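Local coordinates for dimeric protein of unknown function and ferredoxin-like fold (Bacteroides fragilis, PDB 3FMB), which is of unknown function, but forms a dimer of ferredoxin-like subunits and belongs to the stress-responsive alpha/beta barrel (Dabb) family, at residues 43-48 and 76-81; 47-52 and 89-94; 72-77 and 110-115. All coordinates share one frame; numbering follows the deposited sequence.

Contact 1 (43-48 and 76-81); sequences NSFKEA and IALYSE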
loop_
_atom_site.group_PDB
_atom_site.type_symbol
_atom_site.label_atom_id
_atom_site.label_comp_id
_atom_site.label_asym_id
_atom_site.label_seq_id
_atom_site.Cartn_x
_atom_site.Cartn_y
_atom_site.Cartn_z
ATOM N N ASN A 43 14.805 -8.966 -2.686
ATOM C CA ASN A 43 14.574 -10.393 -2.922
ATOM C C ASN A 43 14.544 -11.175 -1.601
ATOM O O ASN A 43 13.626 -11.970 -1.354
ATOM C CB ASN A 43 15.625 -10.971 -3.890
ATOM C CG ASN A 43 15.408 -10.555 -5.351
ATOM O OD1 ASN A 43 14.314 -10.223 -5.751
ATOM N ND2 ASN A 43 16.472 -10.616 -6.149
ATOM N N SER A 44 15.515 -10.941 -0.733
ATOM C CA SER A 44 15.575 -11.679 0.524
ATOM C C SER A 44 14.329 -11.445 1.398
ATOM O O SER A 44 13.773 -12.395 1.959
ATOM C CB SER A 44 16.843 -11.338 1.308
ATOM O OG SER A 44 17.956 -11.862 0.640
ATOM N N PHE A 45 13.905 -10.182 1.486
ATOM C CA PHE A 45 12.703 -9.772 2.227
ATOM C C PHE A 45 11.456 -10.422 1.649
ATOM O O PHE A 45 10.690 -10.993 2.378
ATOM C CB PHE A 45 12.547 -8.263 2.182
ATOM C CG PHE A 45 11.348 -7.757 2.936
ATOM C CD1 PHE A 45 11.333 -7.787 4.335
ATOM C CD2 PHE A 45 10.228 -7.286 2.274
ATOM C CE1 PHE A 45 10.237 -7.314 5.043
ATOM C CE2 PHE A 45 9.117 -6.806 3.011
ATOM C CZ PHE A 45 9.158 -6.843 4.393
ATOM N N LYS A 46 11.293 -10.359 0.330
ATOM C CA LYS A 46 10.134 -10.986 -0.340
ATOM C C LYS A 46 10.050 -12.472 0.004
ATOM O O LYS A 46 8.981 -12.950 0.386
ATOM C CB LYS A 46 10.215 -10.821 -1.853
ATOM C CG LYS A 46 9.167 -11.596 -2.675
ATOM C CD LYS A 46 9.205 -11.106 -4.120
ATOM C CE LYS A 46 8.400 -11.953 -5.038
ATOM N NZ LYS A 46 7.045 -11.762 -4.695
ATOM N N GLU A 47 11.169 -13.182 -0.137
ATOM C CA GLU A 47 11.235 -14.612 0.184
ATOM C C GLU A 47 10.878 -14.896 1.641
ATOM O O GLU A 47 10.162 -15.855 1.922
ATOM C CB GLU A 47 12.635 -15.164 -0.109
ATOM C CG GLU A 47 12.764 -16.676 0.019
ATOM C CD GLU A 47 14.218 -17.145 0.005
ATOM O OE1 GLU A 47 14.555 -18.001 -0.838
ATOM O OE2 GLU A 47 15.026 -16.658 0.839
ATOM N N ALA A 48 11.395 -14.074 2.554
ATOM C CA ALA A 48 11.204 -14.275 3.998
ATOM C C ALA A 48 9.747 -14.039 4.401
ATOM O O ALA A 48 9.187 -14.829 5.170
ATOM C CB ALA A 48 12.159 -13.362 4.808
ATOM N N ILE A 76 9.271 -1.486 -2.230
ATOM C CA ILE A 76 8.677 -2.701 -1.730
ATOM C C ILE A 76 7.255 -2.440 -1.210
ATOM O O ILE A 76 7.031 -1.469 -0.445
ATOM C CB ILE A 76 9.508 -3.300 -0.533
ATOM C CG1 ILE A 76 10.974 -3.618 -0.924
ATOM C CG2 ILE A 76 8.752 -4.545 0.037
ATOM C CD1 ILE A 76 11.903 -3.879 0.344
ATOM N N ALA A 77 6.321 -3.323 -1.579
ATOM C CA ALA A 77 4.962 -3.289 -1.063
ATOM C C ALA A 77 4.701 -4.616 -0.349
ATOM O O ALA A 77 5.056 -5.683 -0.872
ATOM C CB ALA A 77 3.946 -3.121 -2.192
ATOM N N LEU A 78 4.073 -4.540 0.824
ATOM C CA LEU A 78 3.537 -5.701 1.509
ATOM C C LEU A 78 2.021 -5.526 1.577
ATOM O O LEU A 78 1.507 -4.500 2.051
ATOM C CB LEU A 78 4.131 -5.778 2.905
ATOM C CG LEU A 78 3.785 -7.042 3.717
ATOM C CD1 LEU A 78 5.030 -7.387 4.589
ATOM C CD2 LEU A 78 2.497 -6.777 4.567
ATOM N N TYR A 79 1.318 -6.497 1.043
ATOM C CA TYR A 79 -0.120 -6.500 1.031
ATOM C C TYR A 79 -0.567 -7.735 1.788
ATOM O O TYR A 79 -0.152 -8.838 1.463
ATOM C CB TYR A 79 -0.625 -6.518 -0.411
ATOM C CG TYR A 79 -2.122 -6.706 -0.512
ATOM C CD1 TYR A 79 -2.993 -5.613 -0.382
ATOM C CD2 TYR A 79 -2.679 -7.979 -0.669
ATOM C CE1 TYR A 79 -4.385 -5.790 -0.438
ATOM C CE2 TYR A 79 -4.076 -8.151 -0.722
ATOM C CZ TYR A 79 -4.912 -7.049 -0.601
ATOM O OH TYR A 79 -6.272 -7.217 -0.674
ATOM N N SER A 80 -1.445 -7.551 2.764
ATOM C CA SER A 80 -1.845 -8.657 3.603
ATOM C C SER A 80 -3.240 -8.467 4.180
ATOM O O SER A 80 -3.762 -7.345 4.237
ATOM C CB SER A 80 -0.803 -8.835 4.713
ATOM O OG SER A 80 -0.795 -7.724 5.565
ATOM N N GLU A 81 -3.838 -9.585 4.588
ATOM C CA GLU A 81 -5.175 -9.639 5.161
ATOM C C GLU A 81 -5.159 -10.441 6.465
ATOM O O GLU A 81 -4.516 -11.490 6.560
ATOM C CB GLU A 81 -6.183 -10.264 4.176
ATOM C CG GLU A 81 -6.394 -9.386 2.913
ATOM C CD GLU A 81 -7.230 -10.025 1.832
ATOM O OE1 GLU A 81 -7.816 -11.096 2.066
ATOM O OE2 GLU A 81 -7.311 -9.441 0.739
#

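Contact 2 (47-52 and 89-94); sequences EAIEAL and KFYATH. With EDO (1,2-ethanediol), chain F; SO4 (sulfate ion), chain C.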
loop_
_atom_site.group_PDB
_atom_site.type_symbol
_atom_site.label_atom_id
_atom_site.label_comp_id
_atom_site.label_asym_id
_atom_site.label_seq_id
_atom_site.Cartn_x
_atom_site.Cartn_y
_atom_site.Cartn_z
ATOM N N GLU A 47 11.169 -13.182 -0.137
ATOM C CA GLU A 47 11.235 -14.612 0.184
ATOM C C GLU A 47 10.878 -14.896 1.641
ATOM O O GLU A 47 10.162 -15.855 1.922
ATOM C CB GLU A 47 12.635 -15.164 -0.109
ATOM C CG GLU A 47 12.764 -16.676 0.019
ATOM C CD GLU A 47 14.218 -17.145 0.005
ATOM O OE1 GLU A 47 14.555 -18.001 -0.838
ATOM O OE2 GLU A 47 15.026 -16.658 0.839
ATOM N N ALA A 48 11.395 -14.074 2.554
ATOM C CA ALA A 48 11.204 -14.275 3.998
ATOM C C ALA A 48 9.747 -14.039 4.401
ATOM O O ALA A 48 9.187 -14.829 5.170
ATOM C CB ALA A 48 12.159 -13.362 4.808
ATOM N N ILE A 49 9.147 -12.967 3.881
ATOM C CA ILE A 49 7.733 -12.672 4.156
ATOM C C ILE A 49 6.809 -13.745 3.606
ATOM O O ILE A 49 5.871 -14.201 4.281
ATOM C CB ILE A 49 7.314 -11.291 3.621
ATOM C CG1 ILE A 49 8.050 -10.172 4.398
ATOM C CG2 ILE A 49 5.772 -11.127 3.710
ATOM C CD1 ILE A 49 7.689 -10.021 5.945
ATOM N N GLU A 50 7.086 -14.186 2.386
ATOM C CA GLU A 50 6.224 -15.133 1.721
ATOM C C GLU A 50 6.297 -16.557 2.338
ATOM O O GLU A 50 5.372 -17.325 2.167
ATOM C CB GLU A 50 6.448 -15.055 0.198
ATOM C CG GLU A 50 5.914 -13.684 -0.322
ATOM C CD GLU A 50 5.956 -13.479 -1.839
ATOM O OE1 GLU A 50 6.655 -14.247 -2.514
ATOM O OE2 GLU A 50 5.271 -12.545 -2.355
ATOM N N ALA A 51 7.338 -16.842 3.126
ATOM C CA ALA A 51 7.468 -18.086 3.887
ATOM C C ALA A 51 6.710 -18.078 5.226
ATOM O O ALA A 51 6.593 -19.118 5.877
ATOM C CB ALA A 51 8.931 -18.420 4.139
ATOM N N LEU A 52 6.174 -16.937 5.631
ATOM C CA LEU A 52 5.568 -16.807 6.958
ATOM C C LEU A 52 4.231 -17.509 7.156
ATOM O O LEU A 52 3.961 -17.973 8.253
ATOM C CB LEU A 52 5.418 -15.323 7.326
ATOM C CG LEU A 52 6.691 -14.487 7.532
ATOM C CD1 LEU A 52 6.300 -13.032 7.832
ATOM C CD2 LEU A 52 7.550 -15.102 8.645
ATOM N N LYS A 89 -1.128 -7.457 15.025
ATOM C CA LYS A 89 -0.114 -7.224 16.030
ATOM C C LYS A 89 0.592 -8.539 16.424
ATOM O O LYS A 89 1.815 -8.567 16.640
ATOM C CB LYS A 89 -0.698 -6.518 17.221
ATOM C CG LYS A 89 0.310 -6.357 18.379
ATOM C CD LYS A 89 0.274 -4.988 19.068
ATOM C CE LYS A 89 1.682 -4.397 19.165
ATOM N NZ LYS A 89 2.148 -3.964 17.813
ATOM N N PHE A 90 -0.172 -9.625 16.487
ATOM C CA PHE A 90 0.411 -10.966 16.692
ATOM C C PHE A 90 1.446 -11.300 15.621
ATOM O O PHE A 90 2.573 -11.716 15.909
ATOM C CB PHE A 90 -0.715 -11.992 16.718
ATOM C CG PHE A 90 -0.281 -13.376 17.002
ATOM C CD1 PHE A 90 -0.339 -13.881 18.305
ATOM C CD2 PHE A 90 0.181 -14.199 15.984
ATOM C CE1 PHE A 90 0.045 -15.152 18.567
ATOM C CE2 PHE A 90 0.579 -15.508 16.263
ATOM C CZ PHE A 90 0.518 -15.966 17.519
ATOM N N TYR A 91 1.048 -11.121 14.370
ATOM C CA TYR A 91 1.968 -11.225 13.236
ATOM C C TYR A 91 3.186 -10.290 13.347
ATOM O O TYR A 91 4.325 -10.700 13.128
ATOM C CB TYR A 91 1.186 -10.932 11.951
ATOM C CG TYR A 91 2.004 -10.378 10.816
ATOM C CD1 TYR A 91 2.686 -11.222 9.936
ATOM C CD2 TYR A 91 2.080 -9.007 10.605
ATOM C CE1 TYR A 91 3.421 -10.692 8.853
ATOM C CE2 TYR A 91 2.812 -8.480 9.570
ATOM C CZ TYR A 91 3.470 -9.316 8.700
ATOM O OH TYR A 91 4.179 -8.758 7.715
ATOM N N ALA A 92 2.953 -9.024 13.686
ATOM C CA ALA A 92 4.044 -8.027 13.668
ATOM C C ALA A 92 5.159 -8.369 14.674
ATOM O O ALA A 92 6.358 -8.225 14.398
ATOM C CB ALA A 92 3.493 -6.608 13.908
ATOM N N THR A 93 4.748 -8.859 15.831
ATOM C CA THR A 93 5.655 -9.213 16.953
ATOM C C THR A 93 6.216 -10.628 16.892
ATOM O O THR A 93 7.078 -10.998 17.702
ATOM C CB THR A 93 4.943 -9.007 18.298
ATOM O OG1 THR A 93 3.711 -9.758 18.316
ATOM C CG2 THR A 93 4.652 -7.535 18.523
ATOM N N HIS A 94 5.710 -11.435 15.953
ATOM C CA HIS A 94 6.098 -12.837 15.868
ATOM C C HIS A 94 7.591 -12.930 15.496
ATOM O O HIS A 94 8.030 -12.225 14.613
ATOM C CB HIS A 94 5.239 -13.576 14.840
ATOM C CG HIS A 94 5.404 -15.063 14.855
ATOM N ND1 HIS A 94 6.527 -15.693 14.355
ATOM C CD2 HIS A 94 4.558 -16.050 15.234
ATOM C CE1 HIS A 94 6.366 -17.001 14.452
ATOM N NE2 HIS A 94 5.193 -17.242 15.004
HETATM C C1 EDO F . -0.072 -1.970 15.555
HETATM O O1 EDO F . 0.630 -0.739 15.282
HETATM C C2 EDO F . 0.164 -3.007 14.460
HETATM O O2 EDO F . 0.970 -4.139 14.911
HETATM S S SO4 C . 4.887 -4.410 9.475
HETATM O O1 SO4 C . 4.327 -5.426 8.470
HETATM O O2 SO4 C . 5.709 -5.012 10.523
HETATM O O3 SO4 C . 3.855 -3.593 10.161
HETATM O O4 SO4 C . 5.830 -3.472 8.816
#

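Contact 3 (72-77 and 110-115); sequences ETWNIA and SRACVD. With EDO (1,2-ethanediol), chain D; SO4 (sulfate ion), chain C.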
loop_
_atom_site.group_PDB
_atom_site.type_symbol
_atom_site.label_atom_id
_atom_site.label_comp_id
_atom_site.label_asym_id
_atom_site.label_seq_id
_atom_site.Cartn_x
_atom_site.Cartn_y
_atom_site.Cartn_z
ATOM N N GLU A 72 8.114 5.618 -10.077
ATOM C CA GLU A 72 7.867 5.606 -8.642
ATOM C C GLU A 72 9.174 5.389 -7.887
ATOM O O GLU A 72 10.114 4.850 -8.433
ATOM C CB GLU A 72 6.824 4.528 -8.299
ATOM C CG GLU A 72 5.496 4.758 -9.025
ATOM C CD GLU A 72 4.784 6.054 -8.584
ATOM O OE1 GLU A 72 5.228 6.703 -7.611
ATOM O OE2 GLU A 72 3.773 6.421 -9.232
ATOM N N THR A 73 9.227 5.825 -6.641
ATOM C CA THR A 73 10.467 5.784 -5.866
ATOM C C THR A 73 10.470 4.860 -4.640
ATOM O O THR A 73 11.491 4.717 -3.995
ATOM C CB THR A 73 10.874 7.198 -5.410
ATOM O OG1 THR A 73 9.897 7.718 -4.511
ATOM C CG2 THR A 73 11.087 8.149 -6.665
ATOM N N TRP A 74 9.336 4.255 -4.306
ATOM C CA TRP A 74 9.265 3.289 -3.222
ATOM C C TRP A 74 9.530 1.937 -3.819
ATOM O O TRP A 74 9.220 1.692 -4.991
ATOM C CB TRP A 74 7.914 3.353 -2.494
ATOM C CG TRP A 74 7.807 4.664 -1.738
ATOM C CD1 TRP A 74 7.851 5.923 -2.248
ATOM C CD2 TRP A 74 7.688 4.813 -0.321
ATOM N NE1 TRP A 74 7.788 6.854 -1.242
ATOM C CE2 TRP A 74 7.675 6.199 -0.044
ATOM C CE3 TRP A 74 7.620 3.917 0.731
ATOM C CZ2 TRP A 74 7.555 6.706 1.262
ATOM C CZ3 TRP A 74 7.537 4.412 2.021
ATOM C CH2 TRP A 74 7.487 5.804 2.279
ATOM N N ASN A 75 10.183 1.070 -3.059
ATOM C CA ASN A 75 10.723 -0.168 -3.632
ATOM C C ASN A 75 9.919 -1.436 -3.369
ATOM O O ASN A 75 9.921 -2.366 -4.174
ATOM C CB ASN A 75 12.179 -0.447 -3.132
ATOM C CG ASN A 75 13.029 0.808 -3.019
ATOM O OD1 ASN A 75 12.947 1.509 -2.036
ATOM N ND2 ASN A 75 13.855 1.055 -3.990
ATOM N N ILE A 76 9.271 -1.486 -2.230
ATOM C CA ILE A 76 8.677 -2.701 -1.730
ATOM C C ILE A 76 7.255 -2.440 -1.210
ATOM O O ILE A 76 7.031 -1.469 -0.445
ATOM C CB ILE A 76 9.508 -3.300 -0.533
ATOM C CG1 ILE A 76 10.974 -3.618 -0.924
ATOM C CG2 ILE A 76 8.752 -4.545 0.037
ATOM C CD1 ILE A 76 11.903 -3.879 0.344
ATOM N N ALA A 77 6.321 -3.323 -1.579
ATOM C CA ALA A 77 4.962 -3.289 -1.063
ATOM C C ALA A 77 4.701 -4.616 -0.349
ATOM O O ALA A 77 5.056 -5.683 -0.872
ATOM C CB ALA A 77 3.946 -3.121 -2.192
ATOM N N SER A 110 12.330 4.656 4.815
ATOM C CA SER A 110 10.954 5.023 5.220
ATOM C C SER A 110 10.031 3.835 5.157
ATOM O O SER A 110 10.228 2.919 4.334
ATOM C CB SER A 110 10.396 6.135 4.313
ATOM O OG SER A 110 11.285 7.224 4.214
ATOM N N ARG A 111 9.038 3.854 6.051
ATOM C CA ARG A 111 7.934 2.908 6.086
ATOM C C ARG A 111 6.634 3.700 6.159
ATOM O O ARG A 111 6.472 4.602 6.991
ATOM C CB ARG A 111 8.053 2.000 7.311
ATOM C CG ARG A 111 6.876 1.091 7.560
ATOM C CD ARG A 111 7.053 0.343 8.877
ATOM N NE ARG A 111 5.879 -0.464 9.243
ATOM C CZ ARG A 111 4.783 -0.013 9.831
ATOM N NH1 ARG A 111 4.629 1.259 10.105
ATOM N NH2 ARG A 111 3.804 -0.852 10.102
ATOM N N ALA A 112 5.682 3.292 5.338
ATOM C CA ALA A 112 4.341 3.879 5.270
ATOM C C ALA A 112 3.359 2.732 5.466
ATOM O O ALA A 112 3.506 1.666 4.849
ATOM C CB ALA A 112 4.119 4.551 3.892
ATOM N N CYS A 113 2.363 2.916 6.326
ATOM C CA CYS A 113 1.399 1.858 6.548
ATOM C C CYS A 113 -0.007 2.371 6.831
ATOM O O CYS A 113 -0.205 3.330 7.560
ATOM C CB CYS A 113 1.838 0.969 7.737
ATOM S SG CYS A 113 0.596 -0.244 8.335
ATOM N N VAL A 114 -0.985 1.692 6.251
ATOM C CA VAL A 114 -2.388 1.926 6.533
ATOM C C VAL A 114 -3.023 0.575 6.769
ATOM O O VAL A 114 -2.815 -0.351 5.991
ATOM C CB VAL A 114 -3.105 2.631 5.368
ATOM C CG1 VAL A 114 -4.663 2.611 5.605
ATOM C CG2 VAL A 114 -2.525 4.064 5.158
ATOM N N ASP A 115 -3.819 0.476 7.847
ATOM C CA ASP A 115 -4.603 -0.714 8.144
ATOM C C ASP A 115 -6.037 -0.297 8.033
ATOM O O ASP A 115 -6.447 0.684 8.670
ATOM C CB ASP A 115 -4.347 -1.250 9.564
ATOM C CG ASP A 115 -2.913 -1.724 9.776
ATOM O OD1 ASP A 115 -2.259 -2.179 8.809
ATOM O OD2 ASP A 115 -2.398 -1.623 10.923
HETATM C C1 EDO D . 12.933 2.961 -7.889
HETATM O O1 EDO D . 12.101 3.191 -9.017
HETATM C C2 EDO D . 12.111 2.277 -6.795
HETATM O O2 EDO D . 11.775 0.944 -7.142
HETATM S S SO4 C . 4.887 -4.410 9.475
HETATM O O1 SO4 C . 4.327 -5.426 8.470
HETATM O O2 SO4 C . 5.709 -5.012 10.523
HETATM O O3 SO4 C . 3.855 -3.593 10.161
HETATM O O4 SO4 C . 5.830 -3.472 8.816
#

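Contact 1 (43-48 and 76-81)
Phe45 has its CG anti to the backbone N (chi1 -179°), and this carries the ring from helix 35-50 toward Ile76 and Leu78 on strand 76-82. Ile76 answers with its CG2 branch, which also stands anti to the main-chain nitrogen while CG1 lies beside it (chi1 -59°). The methyl sits against one side of the ring: Phe45 CE2 is 3.8 Å from Ile76 CG2, and CD2 of the same ring is as close. The approach is slanted, neither face-on nor edge-on. Leu78 comes in at the end of the ring, with its CD1 4.2 Å from Phe45 CZ, and the two side chains cross at about a right angle. No hydrogen bond joins the segments. The contact is wholly apolar and buried. Ile76 and Leu78 are two residues apart, so both project from the same face of the strand. Leu104 closes over Phe45 and Ile76, and Met42, one turn earlier on the helix, also packs on Ile76. The intervening Ala77 points away, and it and Tyr79 meet the second subunit, where Tyr79 stacks on Tyr79 of that subunit. One face of the sheet is thus covered by a helix and the other by the partner chain. This is the layered helix-on-sheet core of a ferredoxin-like fold, here paired as in dimeric alpha/beta barrels.

Contact 2 (47-52 and 89-94)
In the helix that presents Tyr91 to Leu52 and Ile49, the carbonyl oxygen of Lys89 is gripped twice by one residue. Thr93 OG1 donates to Lys89 O at 2.8 Å, and Thr93 N donates to the same Lys89 O at 3.1 Å. The two donors arrive from opposite faces of the carbonyl plane, and the hydroxyl lies 22° off it. The last turn of helix 85-93 is held by this pair. His94 then acts as N-cap of helix 95-102, its ND1 bonded to the backbone N of Glu96.

Across the contact itself the touching is apolar. Tyr91 CG is turned roughly opposite the main-chain nitrogen (chi1 153°), which swings the ring toward helix 35-50 and the residues that follow it. Leu52 CD1 lies 3.8 Å from Tyr91 CE1, set obliquely to the ring. Ile49 reaches the phenol end instead, with its CD1 4.1 Å from Tyr91 OH. Both aliphatic chains cross the tyrosine at about a right angle. A sulfate lies at the ring edge, on the CE2 side. Its O1 lies near the ring plane, 3.6 Å from Tyr91 CE2, and takes a weak hydrogen bond of 3.4 Å from Tyr91 OH. His23 and Arg111 also bond to this ion. The rings of Phe82 and His97 meet Tyr91 at inclined angles.

The sulfate probably comes from the crystallisation liquor. Even so, a phenol with leucine beside its ring, isoleucine at its hydroxyl and an anion near the CE2 edge is consistent with an anion-binding spot at the edge of the apolar core.

Contact 3 (72-77 and 110-115)
Trp74 and Ser110 bring the two backbones nearest, with Trp74 CA 8.8 Å from Ser110 CA, and no hydrogen bond joins the segments. Side chains span the gap. Trp74 has its CG beside the backbone N (chi1 -68°), and the six-membered end of the indole reaches strand 108-117. Trp74 CH2 is 3.6 Å from Ser110 CB. Trp74 CZ3 is 3.9 Å from Ala112 CB, and both methyl and methylene carbons sit obliquely to the ring. The backbone between them, at Arg111 C, meets the ring edge. Arg111 itself points away. Its chain is extended, and the guanidinium holds the sulfate in its plane by two bonds. Arg111 NE reaches O4 of the sulfate at 3.0 Å in a nearly straight bond (172°), while Arg111 NH2 reaches sulfate O3 at 2.7 Å. On the loop side, an ethanediol donates to Glu72 O from its O1 at 2.7 Å. Across the dimer, Arg111 forms salt bridges with Glu72 of the second subunit, and Trp74 packs on Cys113 of the second subunit. Strand 21-29 runs between the two segments and bonds to both, and Asn75 and Ile76 both face its Phe27 in a classic beta bulge. It thus separates strand 76-82 from strand 108-117, which is outermost within this chain, while helix 35-50 lies on the Ile76 side.

Contacts 1 and 2 adjoin, and both use helix 35-50. Their centres are about 9 Å apart, and Leu78 joins them: its CD1 is 3.5 Å from Tyr91 OH and 3.9 Å from Ile49 CG2. Contact 3 shares Ile76 and Ala77 with contact 1, and their centres lie about 11 Å apart. Both also touch the second subunit, which contact 2 does not. Contacts 2 and 3 lie on opposite sides of the chain's centre, about 17 Å between centres, and do not touch. The sulfate relates them. Arg111 of contact 3 bonds to it and Tyr91 of contact 2 does so weakly, with the side chain of Leu78 of contact 1 about 4 Å from the ion.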